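Local coordinates for protein salicylate 5-hydroxylase, large oxygenase component (Ralstonia sp., PDB 7C8Z) that hydroxylates salicylate at carbon 5 to give gentisate, as the iron-containing oxygenase component of an NADH-dependent multicomponent system, at residues A[72-77]-A[178-183]; A[213-218]-A[361-366]. One frame throughout, in Å; residues are numbered along the deposited sequence.

Contact 1. Residues A[72-77]-A[178-183]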
loop_
_atom_site.group_PDB
_atom_site.type_symbol
_atom_site.label_atom_id
_atom_site.label_comp_id
_atom_site.label_asym_id
_atom_site.label_seq_id
_atom_site.Cartn_x
_atom_site.Cartn_y
_atom_site.Cartn_z
ATOM N N GLY A 72 26.500 -12.600 -7.154
ATOM C CA GLY A 72 27.199 -11.645 -6.307
ATOM C C GLY A 72 28.686 -11.557 -6.614
ATOM O O GLY A 72 29.127 -11.851 -7.718
ATOM N N LEU A 73 29.426 -11.096 -5.607
ATOM C CA LEU A 73 30.873 -10.981 -5.665
ATOM C C LEU A 73 31.508 -11.857 -4.594
ATOM O O LEU A 73 30.955 -12.026 -3.501
ATOM C CB LEU A 73 31.315 -9.531 -5.466
ATOM C CG LEU A 73 30.774 -8.545 -6.500
ATOM C CD1 LEU A 73 31.450 -7.190 -6.345
ATOM C CD2 LEU A 73 30.987 -9.108 -7.893
ATOM N N GLU A 74 32.695 -12.391 -4.903
ATOM C CA GLU A 74 33.397 -13.223 -3.931
ATOM C C GLU A 74 33.739 -12.439 -2.670
ATOM O O GLU A 74 33.711 -12.996 -1.567
ATOM C CB GLU A 74 34.665 -13.809 -4.549
ATOM C CG GLU A 74 34.405 -14.734 -5.718
ATOM C CD GLU A 74 35.487 -15.786 -5.889
ATOM O OE1 GLU A 74 36.017 -16.271 -4.866
ATOM O OE2 GLU A 74 35.805 -16.128 -7.051
ATOM N N ALA A 75 34.058 -11.151 -2.815
ATOM C CA ALA A 75 34.405 -10.324 -1.665
ATOM C C ALA A 75 33.261 -10.190 -0.670
ATOM O O ALA A 75 33.509 -9.868 0.496
ATOM C CB ALA A 75 34.852 -8.938 -2.129
ATOM N N GLU A 76 32.014 -10.416 -1.095
ATOM C CA GLU A 76 30.909 -10.380 -0.145
ATOM C C GLU A 76 30.931 -11.567 0.809
ATOM O O GLU A 76 30.257 -11.525 1.842
ATOM C CB GLU A 76 29.562 -10.345 -0.873
ATOM C CG GLU A 76 29.536 -9.491 -2.125
ATOM C CD GLU A 76 28.130 -9.248 -2.638
ATOM O OE1 GLU A 76 27.413 -8.408 -2.066
ATOM O OE2 GLU A 76 27.733 -9.918 -3.609
ATOM N N ILE A 77 31.691 -12.614 0.501
ATOM C CA ILE A 77 31.721 -13.802 1.349
ATOM C C ILE A 77 33.154 -14.310 1.474
ATOM O O ILE A 77 33.478 -15.393 0.964
ATOM C CB ILE A 77 30.777 -14.888 0.805
ATOM C CG1 ILE A 77 30.903 -15.013 -0.715
ATOM C CG2 ILE A 77 29.337 -14.566 1.166
ATOM C CD1 ILE A 77 30.501 -16.375 -1.241
ATOM N N VAL A 178 27.451 -23.336 -10.059
ATOM C CA VAL A 178 28.078 -22.066 -9.716
ATOM C C VAL A 178 29.252 -21.826 -10.655
ATOM O O VAL A 178 30.033 -22.742 -10.934
ATOM C CB VAL A 178 28.541 -22.047 -8.244
ATOM C CG1 VAL A 178 29.114 -20.692 -7.883
ATOM C CG2 VAL A 178 27.384 -22.397 -7.323
ATOM N N ALA A 179 29.373 -20.594 -11.150
ATOM C CA ALA A 179 30.498 -20.188 -11.987
ATOM C C ALA A 179 31.075 -18.900 -11.415
ATOM O O ALA A 179 30.408 -17.859 -11.422
ATOM C CB ALA A 179 30.069 -19.995 -13.441
ATOM N N ALA A 180 32.296 -18.972 -10.903
ATOM C CA ALA A 180 32.996 -17.811 -10.376
ATOM C C ALA A 180 34.205 -17.498 -11.248
ATOM O O ALA A 180 34.927 -18.403 -11.674
ATOM C CB ALA A 180 33.430 -18.036 -8.925
ATOM N N ARG A 181 34.408 -16.212 -11.521
ATOM C CA ARG A 181 35.513 -15.777 -12.366
ATOM C C ARG A 181 35.802 -14.311 -12.088
ATOM O O ARG A 181 34.876 -13.498 -12.017
ATOM C CB ARG A 181 35.203 -15.978 -13.851
ATOM C CG ARG A 181 36.365 -15.587 -14.755
ATOM C CD ARG A 181 36.016 -15.697 -16.226
ATOM N NE ARG A 181 37.168 -15.407 -17.077
ATOM C CZ ARG A 181 37.817 -16.320 -17.794
ATOM N NH1 ARG A 181 37.426 -17.587 -17.760
ATOM N NH2 ARG A 181 38.854 -15.970 -18.543
ATOM N N GLY A 182 37.080 -13.987 -11.902
ATOM C CA GLY A 182 37.510 -12.612 -11.732
ATOM C C GLY A 182 36.957 -11.919 -10.504
ATOM O O GLY A 182 37.097 -10.701 -10.358
ATOM N N GLY A 183 36.318 -12.676 -9.616
ATOM C CA GLY A 183 35.685 -12.115 -8.446
ATOM C C GLY A 183 34.178 -12.042 -8.524
ATOM O O GLY A 183 33.534 -11.777 -7.502
HETATM O O HOH W 1 34.716 -10.419 -5.647
#
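The backbone N of E74 donates to the carbonyl O of G183, with 2.8 Å between E74 N and G183 O and an N-H...O angle of 169°. This nearly straight bond joins the first residue of the 3-10 segment 74-76, just after strand 69-73, to the turn that follows strand 175-181. A CA-H...O contact from L73 CA reaches the same G183 O. Water 1 donates to G183 O and accepts from A75 N, so it bridges the turn to the next residue of the short 3-10 segment. Direct and water-mediated bonds thus converge on one carbonyl. Most of the side-chain contact comes from E74. E74 CG lies 3.6 Å from G183 O. Beyond CG the chain runs extended (chi2 -152°) and brings E74 OE2 to 3.6 Å from A180 CB, a polar atom against a methyl. L73 CD2 also comes within 3.7 Å of G183 O. E76 folds back on its own segment, where E76 OE2 accepts from L73 N at 2.9 Å on the anti side of the carboxylate. That bond ties the 3-10 segment to the strand end. G183 has a positive phi of 105°, which suits a glycine at the turn. E74 OE1 forms a salt bridge with R97, and E76 OE2 forms one with K84. E74 meets the turn between strands 175-181 and 184-188, and in the antiparallel sheet of the Rieske region 184-188 lies between 69-73 and 175-181. L73 and A75 pack on strand 217-227, while E74 also touches I103 of strand 103-107.

Contact 2. Residues A[213-218]-A[361-366]; sequences NGRKLK and FEDDNE
R215 lays its guanidinium flat over one face of the F361 ring. R215 CZ sits 3.3 Å from the F361 ring centroid. It is only 9° off the ring normal. The two planes are 12° apart, which makes this a stacked cation-pi pair. The R215 chain bends at chi3 (-77°), which turns the guanidinium over the phenyl ring. N213 fixes the rotation of that group. N213 OD1 accepts from R215 NE at 2.7 Å, in the guanidinium plane. N213 OD1 also accepts from R215 N, forming an Asx turn, so one amide oxygen holds both the backbone and the side chain of R215. D363 OD1 lies near the guanidinium plane, at its edge, while D363 OD2 is 3.2 Å from R215 CD. R215 NH1 and D363 OD1 are 4.2 Å apart, beyond a salt bridge. The opposite charge may add a weak, longer-range attraction. L217 lies alongside F361, and L217 CD2 meets F361 CD1 at 3.7 Å. K218 has CG between its backbone N and carbonyl carbon. Its CG and CD run past F361 O, and K218 NZ makes a hydrogen bond with T369 OG1. E362 N donates to K216 O at 2.8 Å. L217 and F361 form a non-hydrogen-bonded antiparallel pair. F361 to D364 is a type I beta turn, with D364 OD2 accepting from F361 N. D364 OD2 also makes a salt bridge to R372. W315 adds a second cation-pi contact to R215 and an edge-to-face contact to F361. N365 then N-caps helix 366-375. The whole is a strand-end beta turn leading into a capped helix, at the margin of the antiparallel sheet of the ring-hydroxylating catalytic domain, away from the iron site.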
loop_
_atom_site.group_PDB
_atom_site.type_symbol
_atom_site.label_atom_id
_atom_site.label_comp_id
_atom_site.label_asym_id
_atom_site.label_seq_id
_atom_site.Cartn_x
_atom_site.Cartn_y
_atom_site.Cartn_z
ATOM N N ASN A 213 39.640 -8.308 -13.488
ATOM C CA ASN A 213 40.926 -8.700 -14.050
ATOM C C ASN A 213 41.765 -9.549 -13.104
ATOM O O ASN A 213 42.969 -9.701 -13.333
ATOM C CB ASN A 213 41.720 -7.463 -14.477
ATOM C CG ASN A 213 42.222 -6.639 -13.296
ATOM O OD1 ASN A 213 41.919 -6.928 -12.135
ATOM N ND2 ASN A 213 43.013 -5.613 -13.592
ATOM N N GLY A 214 41.166 -10.111 -12.062
ATOM C CA GLY A 214 41.873 -10.966 -11.142
ATOM C C GLY A 214 42.265 -10.308 -9.837
ATOM O O GLY A 214 42.597 -11.018 -8.881
ATOM N N ARG A 215 42.258 -8.979 -9.774
ATOM C CA ARG A 215 42.482 -8.308 -8.503
ATOM C C ARG A 215 41.370 -8.677 -7.526
ATOM O O ARG A 215 40.241 -8.973 -7.923
ATOM C CB ARG A 215 42.506 -6.792 -8.699
ATOM C CG ARG A 215 43.665 -6.253 -9.508
ATOM C CD ARG A 215 43.444 -4.781 -9.832
ATOM N NE ARG A 215 42.483 -4.610 -10.917
ATOM C CZ ARG A 215 42.032 -3.437 -11.355
ATOM N NH1 ARG A 215 42.448 -2.308 -10.792
ATOM N NH2 ARG A 215 41.162 -3.394 -12.361
ATOM N N LYS A 216 41.692 -8.667 -6.237
ATOM C CA LYS A 216 40.666 -8.862 -5.225
ATOM C C LYS A 216 39.941 -7.545 -4.980
ATOM O O LYS A 216 40.566 -6.485 -4.881
ATOM C CB LYS A 216 41.266 -9.402 -3.924
ATOM C CG LYS A 216 40.776 -10.811 -3.557
ATOM C CD LYS A 216 39.478 -10.773 -2.733
ATOM C CE LYS A 216 38.825 -12.157 -2.613
ATOM N NZ LYS A 216 37.777 -12.219 -1.545
ATOM N N LEU A 217 38.618 -7.612 -4.901
ATOM C CA LEU A 217 37.782 -6.426 -4.809
ATOM C C LEU A 217 37.456 -6.114 -3.353
ATOM O O LEU A 217 37.460 -7.000 -2.494
ATOM C CB LEU A 217 36.485 -6.616 -5.597
ATOM C CG LEU A 217 36.606 -7.442 -6.878
ATOM C CD1 LEU A 217 35.237 -7.729 -7.471
ATOM C CD2 LEU A 217 37.488 -6.733 -7.893
ATOM N N LYS A 218 37.214 -4.831 -3.079
ATOM C CA LYS A 218 36.731 -4.369 -1.781
ATOM C C LYS A 218 35.366 -3.730 -2.000
ATOM O O LYS A 218 35.229 -2.823 -2.827
ATOM C CB LYS A 218 37.707 -3.387 -1.124
ATOM C CG LYS A 218 38.194 -2.259 -2.020
ATOM C CD LYS A 218 39.276 -1.434 -1.334
ATOM C CE LYS A 218 38.689 -0.512 -0.277
ATOM N NZ LYS A 218 39.673 0.508 0.186
ATOM N N PHE A 361 39.030 -1.871 -5.845
ATOM C CA PHE A 361 40.029 -2.928 -5.855
ATOM C C PHE A 361 40.895 -2.839 -4.607
ATOM O O PHE A 361 41.008 -1.784 -3.975
ATOM C CB PHE A 361 40.900 -2.846 -7.113
ATOM C CG PHE A 361 40.109 -2.727 -8.381
ATOM C CD1 PHE A 361 39.576 -3.853 -8.988
ATOM C CD2 PHE A 361 39.883 -1.488 -8.957
ATOM C CE1 PHE A 361 38.841 -3.749 -10.145
ATOM C CE2 PHE A 361 39.149 -1.377 -10.119
ATOM C CZ PHE A 361 38.627 -2.509 -10.714
ATOM N N GLU A 362 41.503 -3.974 -4.252
ATOM C CA GLU A 362 42.304 -4.029 -3.033
ATOM C C GLU A 362 43.503 -3.089 -3.093
ATOM O O GLU A 362 43.894 -2.528 -2.064
ATOM C CB GLU A 362 42.751 -5.468 -2.756
ATOM C CG GLU A 362 42.834 -5.814 -1.265
ATOM C CD GLU A 362 41.478 -6.145 -0.651
ATOM O OE1 GLU A 362 40.875 -5.253 -0.014
ATOM O OE2 GLU A 362 41.019 -7.299 -0.799
ATOM N N ASP A 363 44.113 -2.919 -4.270
ATOM C CA ASP A 363 45.277 -2.045 -4.386
ATOM C C ASP A 363 44.922 -0.567 -4.333
ATOM O O ASP A 363 45.814 0.274 -4.512
ATOM C CB ASP A 363 46.056 -2.342 -5.670
ATOM C CG ASP A 363 45.178 -2.377 -6.905
ATOM O OD1 ASP A 363 44.434 -1.403 -7.147
ATOM O OD2 ASP A 363 45.252 -3.381 -7.647
ATOM N N ASP A 364 43.658 -0.228 -4.103
ATOM C CA ASP A 364 43.265 1.167 -4.060
ATOM C C ASP A 364 43.702 1.776 -2.749
ATOM O O ASP A 364 43.404 1.257 -1.668
ATOM C CB ASP A 364 41.758 1.344 -4.218
ATOM C CG ASP A 364 41.310 1.188 -5.647
ATOM O OD1 ASP A 364 42.044 1.632 -6.555
ATOM O OD2 ASP A 364 40.229 0.610 -5.862
ATOM N N ASN A 365 44.375 2.900 -2.847
ATOM C CA ASN A 365 44.665 3.651 -1.649
ATOM C C ASN A 365 43.417 4.390 -1.200
ATOM O O ASN A 365 42.283 4.154 -1.630
ATOM C CB ASN A 365 45.829 4.616 -1.859
ATOM C CG ASN A 365 45.652 5.505 -3.076
ATOM O OD1 ASN A 365 44.542 5.750 -3.553
ATOM N ND2 ASN A 365 46.773 5.975 -3.604
ATOM N N GLU A 366 43.683 5.327 -0.319
ATOM C CA GLU A 366 42.715 6.152 0.373
ATOM C C GLU A 366 42.246 7.306 -0.513
ATOM O O GLU A 366 41.039 7.619 -0.534
ATOM C CB GLU A 366 43.448 6.502 1.677
ATOM C CG GLU A 366 43.087 5.644 2.889
ATOM C CD GLU A 366 43.177 6.339 4.258
ATOM O OE1 GLU A 366 42.522 7.356 4.598
ATOM O OE2 GLU A 366 43.870 5.620 5.047
#

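Contact 1 closes along the chain before contact 2 opens, and their centres lie about 14 Å apart. Contact 1 belongs to the antiparallel beta-sheet of the Rieske region. Contact 2 belongs to the beta-sheet of the catalytic domain, where strands 217-227 and 352-361 are neighbours. The two contacts touch directly: A75 CB is 3.3 Å from L217 O, and L73 CD1 is 4.0 Å from L217 CD1. The end of the L217 side chain touches F361 in contact 2 and L73 in contact 1. Strand 217-227 is an outermost strand of its beta-sheet within the chain, as 69-73 is of the other. Together the contacts mark a place where the two meet, away from both metal centres.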